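Local coordinates for protein C-glycoside 3-oxidase (Microbacterium trichothecenolyticum, PDB 7DVE) that oxidises the C3 hydroxyl of the sugar in C-glycosides such as isoorientin and mangiferin, using FAD and passing the electrons to oxygen to give hydrogen peroxide, at residues A20-A25 with V217-I222; R194-P199 with W332-D337; M339-Q344 with L369-A374. All blocks are in the same frame, centred on the assembly; numbering follows the deposited sequence.

Interaction 1 (A20-A25 with V217-I222); sequences AGATYA and VVLGDI. With FAD (flavin-adenine dinucleotide), chain C.
V218 meets A22 and T23 through CG1, which stands anti to its backbone N (chi1 -175°). This torsion turns the methyl to the backbone of the neighbouring helix between A22 and T23. L219 holds CG beside its own backbone N (chi1 -77°), and CD2, the branch that is not the extended one, touches A22 and A25. CG1 of V218 lies 3.6 Å from CB of A22. It also reaches the helix backbone, at 3.5 Å from N of T23. CD2 of L219 touches two methyls about one turn apart, 3.8 Å from CB of A22 and 3.8 Å from CB of A25. A22 is therefore touched by both V218 and L219. The small alanines let the helices come close, with segment axes 8.1 Å apart and inclined at 29°.

OG1 of T23 touches CG1 of V218 at 3.6 Å, but its polar partner is O of P19, one turn back in the same helix. The CB of T23 points away from V218, and its side chain also packs on helix 490-510. The same helix carries the cofactor contact. N of A20 makes a weak hydrogen bond to FAD O1P, at 3.4 Å. G21 belongs to a GxGxxG pattern, consistent with the dinucleotide-binding turn of a Rossmann-type fold, as in other GMC oxidoreductases. Helix 19-31 thus has its first turn at the pyrophosphate and a side turned to helix 215-224.

No hydrogen bond joins the two segments; methyl groups and aliphatic branches make the contact, and all five touching residues are buried. A polar tie lies just beside it, where NH1 of R26 is hydrogen-bonded to O of V218. The chemistry implies an interface held mainly by exclusion of water and close apolar fit.

Interaction 2 (R194-P199 with W332-D337); sequences RVQRMP and WVPFTD
W332 and Q196 lie side by side and point the same way, on one face of an antiparallel pair. The amide plane of Q196 is turned 49° from the indole plane. Its OE1 comes within 3.6 Å of CZ3 of W332, obliquely to the ring. The other end of the amide turns back: NE2 bonds to O of R194 at 3.1 Å, which fixes the rotation of the group. M198 crosses W332 at about a right angle. Its chain bends at chi2 and chi3, and SD lies 3.6 Å from CB of W332 and 4.3 Å from the centroid of its five-membered ring, an oblique Met-aromatic contact. CD of P199 meets CE3 of W332 at 3.5 Å.

Backbone bonds fix the pair. N of W332 bonds to O of Q196 at 2.9 Å, and N of Q196 bonds to O of W332 at 3.3 Å. CD of P334 rests on O of R194 at 3.4 Å.

M198 also packs against A131, an FAD-binding residue. The contact joins strands 196-204 and 330-333 in the large antiparallel sheet. Helix 176-183 packs on V195 and V333, while strand 341-347 lies beyond strand 330-333.

Interaction 3 (M339-Q344 with L369-A374); sequences MPFHGQ and LGLFCA
H342 and F372 lie side by side and point the same way, in the closely packed part of the contact. CD2 of H342 is 3.5 Å from CD1 of F372, which approaches at the imidazole edge. The ring planes stand 52° apart. NE2 of H342 gives a hydrogen bond to OE1 of Q344 at 2.7 Å, within 12° of the imidazole plane. OE1 is also held by ND2 of N488, so two donors grip this buried oxygen. CG of Q344 sits between its backbone N and carbonyl carbon (chi1 53°), and the chain then runs out to put CD 4.0 Å from CE1 of F372.

The backbones form an antiparallel pair within the large sheet, with H342–F372 and Q344–G370 as hydrogen-bonded pairs. N of G370 reaches O of Q344 at 2.9 Å. F372 also meets the ring of H444, the inferred proton acceptor. This face of the sheet, with H342, Q344 and F372, therefore lies beside the probable catalytic site.

On the other face of the sheet, CD2 of L371 packs 3.7 Å from CB of F341. SG of C373 comes to the edge of the F341 ring, 4.2 Å from CD1. Beyond C373 direct bonds between the strands are replaced by a water, which joins O of P340 to N of A374, 2.7 Å from each. P340 centres an inverse gamma turn.

Interactions 2 and 3 are neighbours, with centres 9 Å apart. Interaction 1 is distant, its centre 27 Å from that of interaction 2 and 29 Å from that of interaction 3. Strands 330-333 and 341-347 follow each other in the chain and pair in one antiparallel sheet; N of V333 probably bonds to O of G343 there. The segments of interactions 1 and 2 alternate along the chain, whereas interaction 3 follows both. Interaction 1 belongs to the cofactor-binding part, near the FAD pyrophosphate. The other two lie in the sheet on the flavin side. Because segment 217-222 comes between 194-199 and 332-337, the chain returns to the cofactor-binding part before it completes the sheet.

Interaction 1 (A20-A25 with V217-I222)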
loop_
_atom_site.group_PDB
_atom_site.type_symbol
_atom_site.label_atom_id
_atom_site.label_comp_id
_atom_site.label_asym_id
_atom_site.label_seq_id
_atom_site.Cartn_x
_atom_site.Cartn_y
_atom_site.Cartn_z
ATOM N N ALA A 20 2.429 -6.994 -2.673
ATOM C CA ALA A 20 3.681 -7.559 -2.161
ATOM C C ALA A 20 3.740 -9.072 -2.366
ATOM O O ALA A 20 4.711 -9.608 -2.932
ATOM C CB ALA A 20 3.842 -7.201 -0.675
ATOM N N GLY A 21 2.700 -9.780 -1.917
ATOM C CA GLY A 21 2.628 -11.206 -2.184
ATOM C C GLY A 21 2.596 -11.496 -3.672
ATOM O O GLY A 21 3.260 -12.429 -4.150
ATOM N N ALA A 22 1.844 -10.679 -4.429
ATOM C CA ALA A 22 1.817 -10.829 -5.880
ATOM C C ALA A 22 3.198 -10.617 -6.485
ATOM O O ALA A 22 3.553 -11.285 -7.458
ATOM C CB ALA A 22 0.807 -9.869 -6.518
ATOM N N THR A 23 3.990 -9.687 -5.938
ATOM C CA THR A 23 5.319 -9.479 -6.497
ATOM C C THR A 23 6.145 -10.748 -6.370
ATOM O O THR A 23 6.818 -11.168 -7.323
ATOM C CB THR A 23 6.025 -8.311 -5.811
ATOM O OG1 THR A 23 5.385 -7.092 -6.183
ATOM C CG2 THR A 23 7.492 -8.247 -6.254
ATOM N N TYR A 24 6.106 -11.374 -5.188
ATOM C CA TYR A 24 6.824 -12.639 -5.039
ATOM C C TYR A 24 6.341 -13.668 -6.057
ATOM O O TYR A 24 7.148 -14.348 -6.709
ATOM C CB TYR A 24 6.680 -13.177 -3.619
ATOM C CG TYR A 24 7.686 -12.594 -2.663
ATOM C CD1 TYR A 24 7.472 -11.346 -2.079
ATOM C CD2 TYR A 24 8.849 -13.273 -2.351
ATOM C CE1 TYR A 24 8.389 -10.801 -1.199
ATOM C CE2 TYR A 24 9.776 -12.736 -1.463
ATOM C CZ TYR A 24 9.539 -11.501 -0.903
ATOM O OH TYR A 24 10.441 -10.969 -0.031
ATOM N N ALA A 25 5.019 -13.788 -6.216
ATOM C CA ALA A 25 4.479 -14.763 -7.166
ATOM C C ALA A 25 4.975 -14.493 -8.582
ATOM O O ALA A 25 5.422 -15.411 -9.284
ATOM C CB ALA A 25 2.950 -14.760 -7.134
ATOM N N VAL A 217 -2.513 -6.927 -12.123
ATOM C CA VAL A 217 -1.430 -6.555 -13.026
ATOM C C VAL A 217 -0.095 -7.104 -12.535
ATOM O O VAL A 217 0.733 -7.553 -13.340
ATOM C CB VAL A 217 -1.388 -5.027 -13.196
ATOM C CG1 VAL A 217 -0.234 -4.619 -14.125
ATOM C CG2 VAL A 217 -2.713 -4.548 -13.743
ATOM N N VAL A 218 0.133 -7.081 -11.222
ATOM C CA VAL A 218 1.371 -7.626 -10.672
ATOM C C VAL A 218 1.453 -9.128 -10.926
ATOM O O VAL A 218 2.490 -9.643 -11.354
ATOM C CB VAL A 218 1.492 -7.295 -9.173
ATOM C CG1 VAL A 218 2.840 -7.766 -8.657
ATOM C CG2 VAL A 218 1.334 -5.802 -8.945
ATOM N N LEU A 219 0.356 -9.852 -10.679
ATOM C CA LEU A 219 0.317 -11.288 -10.948
ATOM C C LEU A 219 0.484 -11.559 -12.438
ATOM O O LEU A 219 1.234 -12.466 -12.840
ATOM C CB LEU A 219 -1.009 -11.872 -10.451
ATOM C CG LEU A 219 -1.201 -12.106 -8.942
ATOM C CD1 LEU A 219 -2.598 -12.641 -8.660
ATOM C CD2 LEU A 219 -0.154 -13.050 -8.381
ATOM N N GLY A 220 -0.218 -10.781 -13.282
ATOM C CA GLY A 220 -0.042 -10.846 -14.716
ATOM C C GLY A 220 -0.445 -12.160 -15.337
ATOM O O GLY A 220 -0.779 -13.135 -14.644
ATOM N N ASP A 221 -0.389 -12.203 -16.671
ATOM C CA ASP A 221 -0.687 -13.451 -17.339
ATOM C C ASP A 221 0.373 -14.494 -17.064
ATOM O O ASP A 221 0.059 -15.687 -17.120
ATOM C CB ASP A 221 -0.849 -13.254 -18.839
ATOM C CG ASP A 221 -1.985 -12.319 -19.182
ATOM O OD1 ASP A 221 -3.045 -12.348 -18.502
ATOM O OD2 ASP A 221 -1.824 -11.589 -20.179
ATOM N N ILE A 222 1.610 -14.094 -16.743
ATOM C CA ILE A 222 2.599 -15.134 -16.454
ATOM C C ILE A 222 2.254 -15.862 -15.156
ATOM O O ILE A 222 2.432 -17.076 -15.076
ATOM C CB ILE A 222 4.053 -14.605 -16.445
ATOM C CG1 ILE A 222 5.029 -15.782 -16.507
ATOM C CG2 ILE A 222 4.366 -13.805 -15.201
ATOM C CD1 ILE A 222 6.455 -15.404 -16.853
HETATM P PA FAD C . -2.363 -5.398 1.383
HETATM O O1A FAD C . -3.128 -5.104 2.619
HETATM O O2A FAD C . -2.590 -4.558 0.184
HETATM O O5B FAD C . -2.706 -6.950 1.112
HETATM C C5B FAD C . -2.471 -7.906 2.149
HETATM C C4B FAD C . -3.406 -9.078 1.989
HETATM O O4B FAD C . -3.037 -10.017 3.041
HETATM C C3B FAD C . -4.863 -8.671 2.289
HETATM O O3B FAD C . -5.686 -9.098 1.186
HETATM C C2B FAD C . -5.160 -9.504 3.545
HETATM O O2B FAD C . -6.509 -9.979 3.563
HETATM C C1B FAD C . -4.237 -10.694 3.383
HETATM N N9A FAD C . -4.026 -11.395 4.701
HETATM C C8A FAD C . -3.651 -10.725 5.803
HETATM N N7A FAD C . -3.533 -11.598 6.809
HETATM C C5A FAD C . -3.839 -12.812 6.345
HETATM C C6A FAD C . -3.855 -14.009 6.947
HETATM N N6A FAD C . -3.527 -14.025 8.238
HETATM N N1A FAD C . -4.181 -15.141 6.293
HETATM C C2A FAD C . -4.512 -15.043 4.940
HETATM N N3A FAD C . -4.476 -13.778 4.324
HETATM C C4A FAD C . -4.140 -12.690 5.039
HETATM N N1 FAD C . -0.834 3.308 -1.712
HETATM C C2 FAD C . 0.048 3.967 -2.551
HETATM O O2 FAD C . 1.213 3.587 -2.571
HETATM N N3 FAD C . -0.393 5.044 -3.337
HETATM C C4 FAD C . -1.752 5.427 -3.310
HETATM O O4 FAD C . -2.133 6.361 -4.024
HETATM C C4X FAD C . -2.624 4.753 -2.462
HETATM N N5 FAD C . -3.929 5.105 -2.343
HETATM C C5X FAD C . -4.774 4.329 -1.605
HETATM C C6 FAD C . -6.157 4.591 -1.580
HETATM C C7 FAD C . -7.049 3.783 -0.883
HETATM C C7M FAD C . -8.568 4.094 -0.885
HETATM C C8 FAD C . -6.562 2.682 -0.178
HETATM C C8M FAD C . -7.538 1.781 0.602
HETATM C C9 FAD C . -5.185 2.416 -0.187
HETATM C C9A FAD C . -4.283 3.236 -0.890
HETATM N N10 FAD C . -2.952 2.994 -0.888
HETATM C C10 FAD C . -2.143 3.699 -1.681
HETATM C "C1'" FAD C . -2.324 1.934 -0.049
HETATM C "C2'" FAD C . -2.050 0.607 -0.768
HETATM O "O2'" FAD C . -3.312 -0.002 -1.091
HETATM C "C3'" FAD C . -1.160 -0.323 0.122
HETATM O "O3'" FAD C . 0.100 0.312 0.381
HETATM C "C4'" FAD C . -0.836 -1.635 -0.594
HETATM O "O4'" FAD C . -2.043 -2.298 -0.940
HETATM C "C5'" FAD C . -0.003 -2.564 0.331
HETATM O "O5'" FAD C . 0.115 -3.877 -0.252
HETATM P P FAD C . 0.397 -5.218 0.609
HETATM O O1P FAD C . 0.228 -6.452 -0.206
HETATM O O2P FAD C . 1.684 -4.973 1.294
HETATM O O3P FAD C . -0.787 -5.386 1.699
#

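Interaction 2 (R194-P199 with W332-D337)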
loop_
_atom_site.group_PDB
_atom_site.type_symbol
_atom_site.label_atom_id
_atom_site.label_comp_id
_atom_site.label_asym_id
_atom_site.label_seq_id
_atom_site.Cartn_x
_atom_site.Cartn_y
_atom_site.Cartn_z
ATOM N N ARG A 194 11.136 18.850 -8.987
ATOM C CA ARG A 194 10.186 19.849 -9.435
ATOM C C ARG A 194 8.795 19.239 -9.598
ATOM O O ARG A 194 8.605 18.022 -9.596
ATOM C CB ARG A 194 10.661 20.507 -10.728
ATOM C CG ARG A 194 11.631 21.656 -10.474
ATOM C CD ARG A 194 12.166 22.267 -11.753
ATOM N NE ARG A 194 12.894 21.307 -12.573
ATOM C CZ ARG A 194 14.183 21.395 -12.860
ATOM N NH1 ARG A 194 14.930 22.386 -12.394
ATOM N NH2 ARG A 194 14.740 20.464 -13.626
ATOM N N VAL A 195 7.801 20.124 -9.677
ATOM C CA VAL A 195 6.434 19.699 -9.917
ATOM C C VAL A 195 6.357 18.928 -11.233
ATOM O O VAL A 195 6.969 19.314 -12.234
ATOM C CB VAL A 195 5.521 20.933 -9.906
ATOM C CG1 VAL A 195 4.090 20.524 -10.163
ATOM C CG2 VAL A 195 5.626 21.640 -8.558
ATOM N N GLN A 196 5.649 17.803 -11.224
ATOM C CA GLN A 196 5.659 16.886 -12.360
ATOM C C GLN A 196 4.414 16.012 -12.282
ATOM O O GLN A 196 3.645 16.088 -11.317
ATOM C CB GLN A 196 6.938 16.036 -12.375
ATOM C CG GLN A 196 7.285 15.351 -11.026
ATOM C CD GLN A 196 8.632 14.662 -11.082
ATOM O OE1 GLN A 196 8.775 13.614 -11.720
ATOM N NE2 GLN A 196 9.640 15.265 -10.456
ATOM N N ARG A 197 4.214 15.175 -13.310
ATOM C CA ARG A 197 3.078 14.261 -13.284
ATOM C C ARG A 197 3.280 13.212 -12.208
ATOM O O ARG A 197 4.407 12.793 -11.942
ATOM C CB ARG A 197 2.887 13.565 -14.629
ATOM C CG ARG A 197 2.730 14.482 -15.809
ATOM C CD ARG A 197 3.510 13.912 -16.990
ATOM N NE ARG A 197 3.016 14.420 -18.257
ATOM C CZ ARG A 197 3.607 15.416 -18.900
ATOM N NH1 ARG A 197 4.641 16.055 -18.369
ATOM N NH2 ARG A 197 3.169 15.766 -20.113
ATOM N N MET A 198 2.205 12.799 -11.570
ATOM C CA MET A 198 2.344 11.692 -10.647
ATOM C C MET A 198 2.529 10.406 -11.449
ATOM O O MET A 198 1.771 10.156 -12.388
ATOM C CB MET A 198 1.137 11.558 -9.729
ATOM C CG MET A 198 1.317 10.414 -8.738
ATOM S SD MET A 198 2.568 10.794 -7.501
ATOM C CE MET A 198 1.642 11.906 -6.424
ATOM N N PRO A 199 3.516 9.575 -11.137
ATOM C CA PRO A 199 3.545 8.236 -11.751
ATOM C C PRO A 199 2.461 7.373 -11.131
ATOM O O PRO A 199 2.345 7.297 -9.907
ATOM C CB PRO A 199 4.955 7.712 -11.443
ATOM C CG PRO A 199 5.731 8.867 -10.878
ATOM C CD PRO A 199 4.773 9.937 -10.458
ATOM N N TRP A 332 2.305 15.582 -8.794
ATOM C CA TRP A 332 3.210 15.181 -7.736
ATOM C C TRP A 332 4.075 16.372 -7.343
ATOM O O TRP A 332 4.724 16.975 -8.202
ATOM C CB TRP A 332 4.075 14.028 -8.237
ATOM C CG TRP A 332 5.142 13.558 -7.310
ATOM C CD1 TRP A 332 5.195 13.732 -5.955
ATOM C CD2 TRP A 332 6.309 12.801 -7.669
ATOM N NE1 TRP A 332 6.321 13.135 -5.452
ATOM C CE2 TRP A 332 7.026 12.563 -6.481
ATOM C CE3 TRP A 332 6.815 12.312 -8.883
ATOM C CZ2 TRP A 332 8.218 11.845 -6.460
ATOM C CZ3 TRP A 332 7.996 11.606 -8.874
ATOM C CH2 TRP A 332 8.694 11.381 -7.668
ATOM N N VAL A 333 4.069 16.720 -6.057
ATOM C CA VAL A 333 4.939 17.748 -5.497
ATOM C C VAL A 333 5.937 17.026 -4.602
ATOM O O VAL A 333 5.607 16.683 -3.454
ATOM C CB VAL A 333 4.158 18.812 -4.713
ATOM C CG1 VAL A 333 5.082 20.004 -4.398
ATOM C CG2 VAL A 333 2.906 19.243 -5.483
ATOM N N PRO A 334 7.155 16.780 -5.085
ATOM C CA PRO A 334 8.037 15.811 -4.423
ATOM C C PRO A 334 8.574 16.273 -3.079
ATOM O O PRO A 334 8.822 17.457 -2.843
ATOM C CB PRO A 334 9.178 15.626 -5.429
ATOM C CG PRO A 334 8.542 15.964 -6.757
ATOM C CD PRO A 334 7.572 17.074 -6.467
ATOM N N PHE A 335 8.721 15.284 -2.194
ATOM C CA PHE A 335 9.481 15.398 -0.956
ATOM C C PHE A 335 10.933 15.814 -1.214
ATOM O O PHE A 335 11.595 15.288 -2.113
ATOM C CB PHE A 335 9.438 14.038 -0.246
ATOM C CG PHE A 335 10.245 13.967 1.027
ATOM C CD1 PHE A 335 11.636 13.765 0.992
ATOM C CD2 PHE A 335 9.614 14.077 2.269
ATOM C CE1 PHE A 335 12.370 13.694 2.169
ATOM C CE2 PHE A 335 10.347 13.993 3.447
ATOM C CZ PHE A 335 11.729 13.809 3.401
ATOM N N THR A 336 11.435 16.748 -0.395
ATOM C CA THR A 336 12.867 17.024 -0.256
ATOM C C THR A 336 13.204 17.194 1.222
ATOM O O THR A 336 12.354 17.599 2.022
ATOM C CB THR A 336 13.317 18.285 -1.014
ATOM O OG1 THR A 336 12.658 19.441 -0.479
ATOM C CG2 THR A 336 13.031 18.167 -2.517
ATOM N N ASP A 337 14.453 16.878 1.582
ATOM C CA ASP A 337 14.888 17.023 2.971
ATOM C C ASP A 337 14.554 18.409 3.517
ATOM O O ASP A 337 14.151 18.550 4.680
ATOM C CB ASP A 337 16.395 16.771 3.087
ATOM C CG ASP A 337 16.739 15.299 3.180
ATOM O OD1 ASP A 337 15.802 14.490 3.204
ATOM O OD2 ASP A 337 17.932 14.942 3.224
#

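Interaction 3 (M339-Q344 with L369-A374)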
loop_
_atom_site.group_PDB
_atom_site.type_symbol
_atom_site.label_atom_id
_atom_site.label_comp_id
_atom_site.label_asym_id
_atom_site.label_seq_id
_atom_site.Cartn_x
_atom_site.Cartn_y
_atom_site.Cartn_z
ATOM N N MET A 339 12.085 20.384 2.398
ATOM C CA MET A 339 10.630 20.586 2.369
ATOM C C MET A 339 9.945 19.234 2.548
ATOM O O MET A 339 9.403 18.672 1.589
ATOM C CB MET A 339 10.182 21.228 1.053
ATOM C CG MET A 339 10.369 22.726 0.908
ATOM S SD MET A 339 9.668 23.625 2.281
ATOM C CE MET A 339 7.932 23.596 1.782
ATOM N N PRO A 340 9.938 18.690 3.771
ATOM C CA PRO A 340 9.741 17.240 3.944
ATOM C C PRO A 340 8.278 16.794 3.955
ATOM O O PRO A 340 7.805 16.146 4.893
ATOM C CB PRO A 340 10.455 16.972 5.278
ATOM C CG PRO A 340 10.329 18.233 6.037
ATOM C CD PRO A 340 10.319 19.356 5.031
ATOM N N PHE A 341 7.565 17.071 2.855
ATOM C CA PHE A 341 6.204 16.595 2.653
ATOM C C PHE A 341 6.048 16.023 1.254
ATOM O O PHE A 341 6.540 16.592 0.275
ATOM C CB PHE A 341 5.173 17.720 2.868
ATOM C CG PHE A 341 5.633 18.754 3.830
ATOM C CD1 PHE A 341 5.593 18.512 5.185
ATOM C CD2 PHE A 341 6.180 19.945 3.376
ATOM C CE1 PHE A 341 6.076 19.463 6.092
ATOM C CE2 PHE A 341 6.664 20.898 4.266
ATOM C CZ PHE A 341 6.612 20.660 5.628
ATOM N N HIS A 342 5.349 14.903 1.155
ATOM C CA HIS A 342 4.924 14.411 -0.149
ATOM C C HIS A 342 3.577 15.052 -0.472
ATOM O O HIS A 342 2.642 14.969 0.331
ATOM C CB HIS A 342 4.823 12.890 -0.150
ATOM C CG HIS A 342 3.958 12.347 -1.237
ATOM N ND1 HIS A 342 4.411 12.167 -2.526
ATOM C CD2 HIS A 342 2.654 11.970 -1.236
ATOM C CE1 HIS A 342 3.434 11.680 -3.267
ATOM N NE2 HIS A 342 2.358 11.543 -2.506
ATOM N N GLY A 343 3.477 15.709 -1.626
ATOM C CA GLY A 343 2.265 16.402 -2.022
ATOM C C GLY A 343 1.663 15.776 -3.266
ATOM O O GLY A 343 2.376 15.412 -4.201
ATOM N N GLN A 344 0.349 15.668 -3.281
ATOM C CA GLN A 344 -0.300 15.291 -4.513
ATOM C C GLN A 344 -1.549 16.135 -4.668
ATOM O O GLN A 344 -2.239 16.433 -3.687
ATOM C CB GLN A 344 -0.634 13.793 -4.563
ATOM C CG GLN A 344 -1.406 13.267 -3.387
ATOM C CD GLN A 344 -1.300 11.754 -3.261
ATOM O OE1 GLN A 344 -0.199 11.168 -3.301
ATOM N NE2 GLN A 344 -2.449 11.111 -3.107
ATOM N N LEU A 369 -6.190 18.317 -2.693
ATOM C CA LEU A 369 -4.774 18.293 -2.358
ATOM C C LEU A 369 -4.569 17.463 -1.105
ATOM O O LEU A 369 -5.324 17.602 -0.133
ATOM C CB LEU A 369 -4.220 19.702 -2.091
ATOM C CG LEU A 369 -4.158 20.665 -3.267
ATOM C CD1 LEU A 369 -5.471 21.434 -3.385
ATOM C CD2 LEU A 369 -2.969 21.594 -3.104
ATOM N N GLY A 370 -3.522 16.633 -1.118
ATOM C CA GLY A 370 -3.037 15.999 0.095
ATOM C C GLY A 370 -1.538 16.173 0.302
ATOM O O GLY A 370 -0.729 15.948 -0.610
ATOM N N LEU A 371 -1.155 16.574 1.506
ATOM C CA LEU A 371 0.227 16.560 1.941
ATOM C C LEU A 371 0.417 15.511 3.029
ATOM O O LEU A 371 -0.441 15.328 3.893
ATOM C CB LEU A 371 0.678 17.937 2.449
ATOM C CG LEU A 371 1.631 18.737 1.530
ATOM C CD1 LEU A 371 0.966 19.140 0.208
ATOM C CD2 LEU A 371 2.233 19.947 2.272
ATOM N N PHE A 372 1.550 14.824 2.975
ATOM C CA PHE A 372 1.870 13.725 3.870
ATOM C C PHE A 372 3.195 14.015 4.536
ATOM O O PHE A 372 4.163 14.392 3.863
ATOM C CB PHE A 372 1.986 12.388 3.125
ATOM C CG PHE A 372 0.712 11.948 2.459
ATOM C CD1 PHE A 372 0.265 12.574 1.287
ATOM C CD2 PHE A 372 -0.036 10.901 2.985
ATOM C CE1 PHE A 372 -0.924 12.178 0.653
ATOM C CE2 PHE A 372 -1.212 10.489 2.342
ATOM C CZ PHE A 372 -1.656 11.136 1.167
ATOM N N CYS A 373 3.229 13.814 5.854
ATOM C CA CYS A 373 4.405 14.026 6.680
ATOM C C CYS A 373 5.163 12.727 6.916
ATOM O O CYS A 373 4.578 11.638 6.924
ATOM C CB CYS A 373 4.001 14.612 8.029
ATOM S SG CYS A 373 3.280 16.216 7.868
ATOM N N ALA A 374 6.477 12.863 7.112
ATOM C CA ALA A 374 7.301 11.779 7.622
ATOM C C ALA A 374 7.201 11.728 9.147
ATOM O O ALA A 374 7.124 12.764 9.811
ATOM C CB ALA A 374 8.756 11.977 7.202
HETATM O O HOH W 1 7.714 15.296 7.427
#